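Local coordinates for class II aldolase/adducin domain protein (Pseudomonas syringae pv. phaseolicola 1448A, PDB 3OCR) that is a class II aldolase/adducin family protein of uncertain function, possibly a lyase or an actin filament binder, and forms a four-chain assembly, at residues V197-H207 and G248-W257. Sequence-based numbering, arbitrary orientation.
Sequences VSVEHAIQQLH and GNGPGVARHW
Gln-204 and His-256 meet where helix 251-265 lies across helix 199-219, which packs on the central sheet of this class II aldolase/adducin (AraD-like) fold. The short segment axes, 77° apart in direction, approach to 9.1 Å. Gln-204 runs extended into the crossing, its CG anti to the backbone N. Beyond CB, this CG sits over the centre of the His-256 ring, 10° off the normal, a CH-pi contact; CD approaches His-256 CB and CG. At the tip the amide is turned obliquely to the ring: OE1 rests 3.2 Å from Val-253 CG2, while NE2 lies near Gly-252 O and His-256 ND1.

Trp-257 supplies the second aromatic surface. Glu-200 CG lies over its five-membered ring, 3.5 Å from the centroid: chi1 (-55°) sets CG anti to the carbonyl carbon and over the indole, and the bend at chi2 then turns the carboxylate. Ile-203 meets the six-membered end at the ring edge, and Val-199 CG1 touches CH2.

Gly-248 CA lies over one face of the His-201 imidazole, a CH-pi contact 3.3 Å from the centroid. That ring's rotation is fixed by Val-197 N, which donates in its plane to His-201 ND1 (3.1 Å). Ser-198 is the N-cap of helix 199-219; its OG accepts from His-201 N and is bridged by a water to Gly-248 O. A second water donates to both Glu-200 O and Val-253 O.

Tyr-55 OH and His-53 NE2 of a second subunit form hydrogen bonds with His-256 ND1 and His-256 O, respectively. The imidazole's other nitrogen, His-256 NE2, shares a 2.9 Å hydrogen bond with His-207 ND1, the two rings meeting rim to rim.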
loop_
_atom_site.group_PDB
_atom_site.type_symbol
_atom_site.label_atom_id
_atom_site.label_comp_id
_atom_site.label_asym_id
_atom_site.label_seq_id
_atom_site.Cartn_x
_atom_site.Cartn_y
_atom_site.Cartn_z
ATOM N N VAL A 197 -30.951 3.494 4.706
ATOM C CA VAL A 197 -32.089 4.060 5.418
ATOM C C VAL A 197 -31.562 5.091 6.424
ATOM O O VAL A 197 -32.330 5.796 7.077
ATOM C CB VAL A 197 -32.914 2.966 6.141
ATOM C CG1 VAL A 197 -33.415 1.900 5.136
ATOM C CG2 VAL A 197 -32.102 2.318 7.256
ATOM N N SER A 198 -30.233 5.154 6.536
ATOM C CA SER A 198 -29.557 6.108 7.414
ATOM C C SER A 198 -28.145 6.240 6.868
ATOM O O SER A 198 -27.729 5.435 6.031
ATOM C CB SER A 198 -29.510 5.559 8.842
ATOM O OG SER A 198 -28.735 4.368 8.896
ATOM N N VAL A 199 -27.416 7.247 7.335
ATOM C CA VAL A 199 -25.992 7.399 7.032
ATOM C C VAL A 199 -25.225 6.143 7.500
ATOM O O VAL A 199 -24.377 5.617 6.783
ATOM C CB VAL A 199 -25.413 8.685 7.707
ATOM C CG1 VAL A 199 -23.881 8.706 7.638
ATOM C CG2 VAL A 199 -26.010 9.949 7.063
ATOM N N GLU A 200 -25.581 5.639 8.673
ATOM C CA GLU A 200 -24.917 4.466 9.261
ATOM C C GLU A 200 -25.092 3.233 8.361
ATOM O O GLU A 200 -24.139 2.499 8.090
ATOM C CB GLU A 200 -25.459 4.175 10.651
ATOM C CG GLU A 200 -25.393 5.375 11.639
ATOM C CD GLU A 200 -26.692 6.164 11.730
ATOM O OE1 GLU A 200 -27.115 6.776 10.726
ATOM O OE2 GLU A 200 -27.277 6.197 12.828
ATOM N N HIS A 201 -26.318 3.009 7.921
ATOM C CA HIS A 201 -26.603 1.866 7.045
ATOM C C HIS A 201 -25.835 1.954 5.702
ATOM O O HIS A 201 -25.250 0.957 5.238
ATOM C CB HIS A 201 -28.125 1.754 6.840
ATOM C CG HIS A 201 -28.528 0.654 5.904
ATOM N ND1 HIS A 201 -29.629 0.749 5.079
ATOM C CD2 HIS A 201 -27.971 -0.556 5.653
ATOM C CE1 HIS A 201 -29.733 -0.359 4.357
ATOM N NE2 HIS A 201 -28.732 -1.164 4.682
ATOM N N ALA A 202 -25.858 3.139 5.077
ATOM C CA ALA A 202 -25.154 3.390 3.826
ATOM C C ALA A 202 -23.651 3.174 3.976
ATOM O O ALA A 202 -23.009 2.568 3.125
ATOM C CB ALA A 202 -25.468 4.823 3.285
ATOM N N ILE A 203 -23.100 3.670 5.076
ATOM C CA ILE A 203 -21.688 3.539 5.318
ATOM C C ILE A 203 -21.281 2.089 5.584
ATOM O O ILE A 203 -20.176 1.682 5.185
ATOM C CB ILE A 203 -21.253 4.449 6.521
ATOM C CG1 ILE A 203 -21.077 5.897 6.049
ATOM C CG2 ILE A 203 -19.985 3.920 7.146
ATOM C CD1 ILE A 203 -19.891 6.174 5.068
ATOM N N GLN A 204 -22.144 1.308 6.260
ATOM C CA GLN A 204 -21.804 -0.081 6.530
ATOM C C GLN A 204 -21.727 -0.827 5.208
ATOM O O GLN A 204 -20.791 -1.571 4.983
ATOM C CB GLN A 204 -22.818 -0.800 7.439
ATOM C CG GLN A 204 -22.374 -2.264 7.778
ATOM C CD GLN A 204 -23.272 -2.993 8.768
ATOM O OE1 GLN A 204 -24.458 -2.712 8.881
ATOM N NE2 GLN A 204 -22.700 -3.950 9.487
ATOM N N GLN A 205 -22.709 -0.609 4.337
ATOM C CA GLN A 205 -22.711 -1.255 3.023
ATOM C C GLN A 205 -21.495 -0.835 2.187
ATOM O O GLN A 205 -20.903 -1.660 1.486
ATOM C CB GLN A 205 -23.995 -0.907 2.275
ATOM C CG GLN A 205 -25.294 -1.356 2.973
ATOM C CD GLN A 205 -26.393 -1.567 1.965
ATOM O OE1 GLN A 205 -26.645 -2.695 1.541
ATOM N NE2 GLN A 205 -27.049 -0.486 1.564
ATOM N N LEU A 206 -21.118 0.448 2.256
ATOM C CA LEU A 206 -19.988 0.946 1.457
ATOM C C LEU A 206 -18.654 0.339 1.929
ATOM O O LEU A 206 -17.846 -0.128 1.114
ATOM C CB LEU A 206 -19.921 2.479 1.460
ATOM C CG LEU A 206 -18.721 3.120 0.734
ATOM C CD1 LEU A 206 -18.808 2.888 -0.765
ATOM C CD2 LEU A 206 -18.632 4.631 1.082
ATOM N N HIS A 207 -18.425 0.389 3.235
ATOM C CA HIS A 207 -17.291 -0.265 3.892
ATOM C C HIS A 207 -17.126 -1.726 3.487
ATOM O O HIS A 207 -16.012 -2.156 3.170
ATOM C CB HIS A 207 -17.418 -0.126 5.413
ATOM C CG HIS A 207 -16.176 -0.483 6.178
ATOM N ND1 HIS A 207 -16.139 -0.489 7.557
ATOM C CD2 HIS A 207 -14.926 -0.817 5.773
ATOM C CE1 HIS A 207 -14.927 -0.820 7.969
ATOM N NE2 HIS A 207 -14.171 -1.021 6.906
ATOM N N GLY A 248 -31.633 -2.464 7.249
ATOM C CA GLY A 248 -30.665 -1.415 7.578
ATOM C C GLY A 248 -30.888 -0.750 8.928
ATOM O O GLY A 248 -30.130 0.144 9.336
ATOM N N ASN A 249 -31.939 -1.187 9.610
ATOM C CA ASN A 249 -32.225 -0.728 10.962
ATOM C C ASN A 249 -31.896 -1.764 12.032
ATOM O O ASN A 249 -32.219 -1.567 13.202
ATOM C CB ASN A 249 -33.681 -0.256 11.087
ATOM C CG ASN A 249 -33.874 1.151 10.568
ATOM O OD1 ASN A 249 -33.129 2.062 10.938
ATOM N ND2 ASN A 249 -34.872 1.340 9.706
ATOM N N GLY A 250 -31.250 -2.854 11.623
ATOM C CA GLY A 250 -30.785 -3.888 12.546
ATOM C C GLY A 250 -29.693 -3.438 13.519
ATOM O O GLY A 250 -28.993 -2.455 13.266
ATOM N N PRO A 251 -29.542 -4.155 14.646
ATOM C CA PRO A 251 -28.526 -3.839 15.678
ATOM C C PRO A 251 -27.061 -3.938 15.204
ATOM O O PRO A 251 -26.167 -3.324 15.794
ATOM C CB PRO A 251 -28.814 -4.855 16.794
ATOM C CG PRO A 251 -29.725 -5.881 16.209
ATOM C CD PRO A 251 -30.423 -5.269 15.037
ATOM N N GLY A 252 -26.822 -4.693 14.137
ATOM C CA GLY A 252 -25.481 -4.806 13.576
ATOM C C GLY A 252 -24.984 -3.519 12.927
ATOM O O GLY A 252 -23.780 -3.278 12.869
ATOM N N VAL A 253 -25.909 -2.696 12.432
ATOM C CA VAL A 253 -25.574 -1.403 11.825
ATOM C C VAL A 253 -25.016 -0.441 12.884
ATOM O O VAL A 253 -23.950 0.152 12.692
ATOM C CB VAL A 253 -26.795 -0.774 11.093
ATOM C CG1 VAL A 253 -26.485 0.615 10.590
ATOM C CG2 VAL A 253 -27.256 -1.669 9.930
ATOM N N ALA A 254 -25.723 -0.321 14.005
ATOM C CA ALA A 254 -25.309 0.567 15.098
ATOM C C ALA A 254 -23.949 0.170 15.667
ATOM O O ALA A 254 -23.111 1.019 15.922
ATOM C CB ALA A 254 -26.369 0.574 16.208
ATOM N N ARG A 255 -23.719 -1.127 15.833
ATOM C CA ARG A 255 -22.462 -1.620 16.400
ATOM C C ARG A 255 -21.257 -1.277 15.504
ATOM O O ARG A 255 -20.223 -0.795 15.980
ATOM C CB ARG A 255 -22.564 -3.134 16.628
ATOM C CG ARG A 255 -21.387 -3.776 17.323
ATOM C CD ARG A 255 -21.595 -5.288 17.529
ATOM N NE ARG A 255 -22.799 -5.543 18.309
ATOM C CZ ARG A 255 -23.905 -6.092 17.816
ATOM N NH1 ARG A 255 -23.956 -6.501 16.551
ATOM N NH2 ARG A 255 -24.954 -6.264 18.603
ATOM N N HIS A 256 -21.398 -1.563 14.208
ATOM C CA HIS A 256 -20.383 -1.267 13.202
ATOM C C HIS A 256 -20.085 0.228 13.187
ATOM O O HIS A 256 -18.932 0.634 13.138
ATOM C CB HIS A 256 -20.906 -1.717 11.828
ATOM C CG HIS A 256 -19.922 -1.587 10.712
ATOM N ND1 HIS A 256 -19.341 -2.680 10.104
ATOM C CD2 HIS A 256 -19.470 -0.501 10.041
ATOM C CE1 HIS A 256 -18.543 -2.270 9.133
ATOM N NE2 HIS A 256 -18.611 -0.952 9.066
ATOM N N TRP A 257 -21.135 1.036 13.212
ATOM C CA TRP A 257 -20.995 2.478 13.124
ATOM C C TRP A 257 -20.321 3.037 14.384
ATOM O O TRP A 257 -19.455 3.915 14.286
ATOM C CB TRP A 257 -22.362 3.137 12.961
ATOM C CG TRP A 257 -22.321 4.644 13.061
ATOM C CD1 TRP A 257 -22.623 5.427 14.159
ATOM C CD2 TRP A 257 -21.972 5.548 12.004
ATOM N NE1 TRP A 257 -22.483 6.761 13.829
ATOM C CE2 TRP A 257 -22.069 6.859 12.522
ATOM C CE3 TRP A 257 -21.575 5.370 10.672
ATOM C CZ2 TRP A 257 -21.795 7.999 11.743
ATOM C CZ3 TRP A 257 -21.289 6.493 9.897
ATOM C CH2 TRP A 257 -21.401 7.793 10.437
HETATM O O HOH W 1 -29.624 2.528 10.637
HETATM O O HOH W 2 -22.407 1.444 10.354
#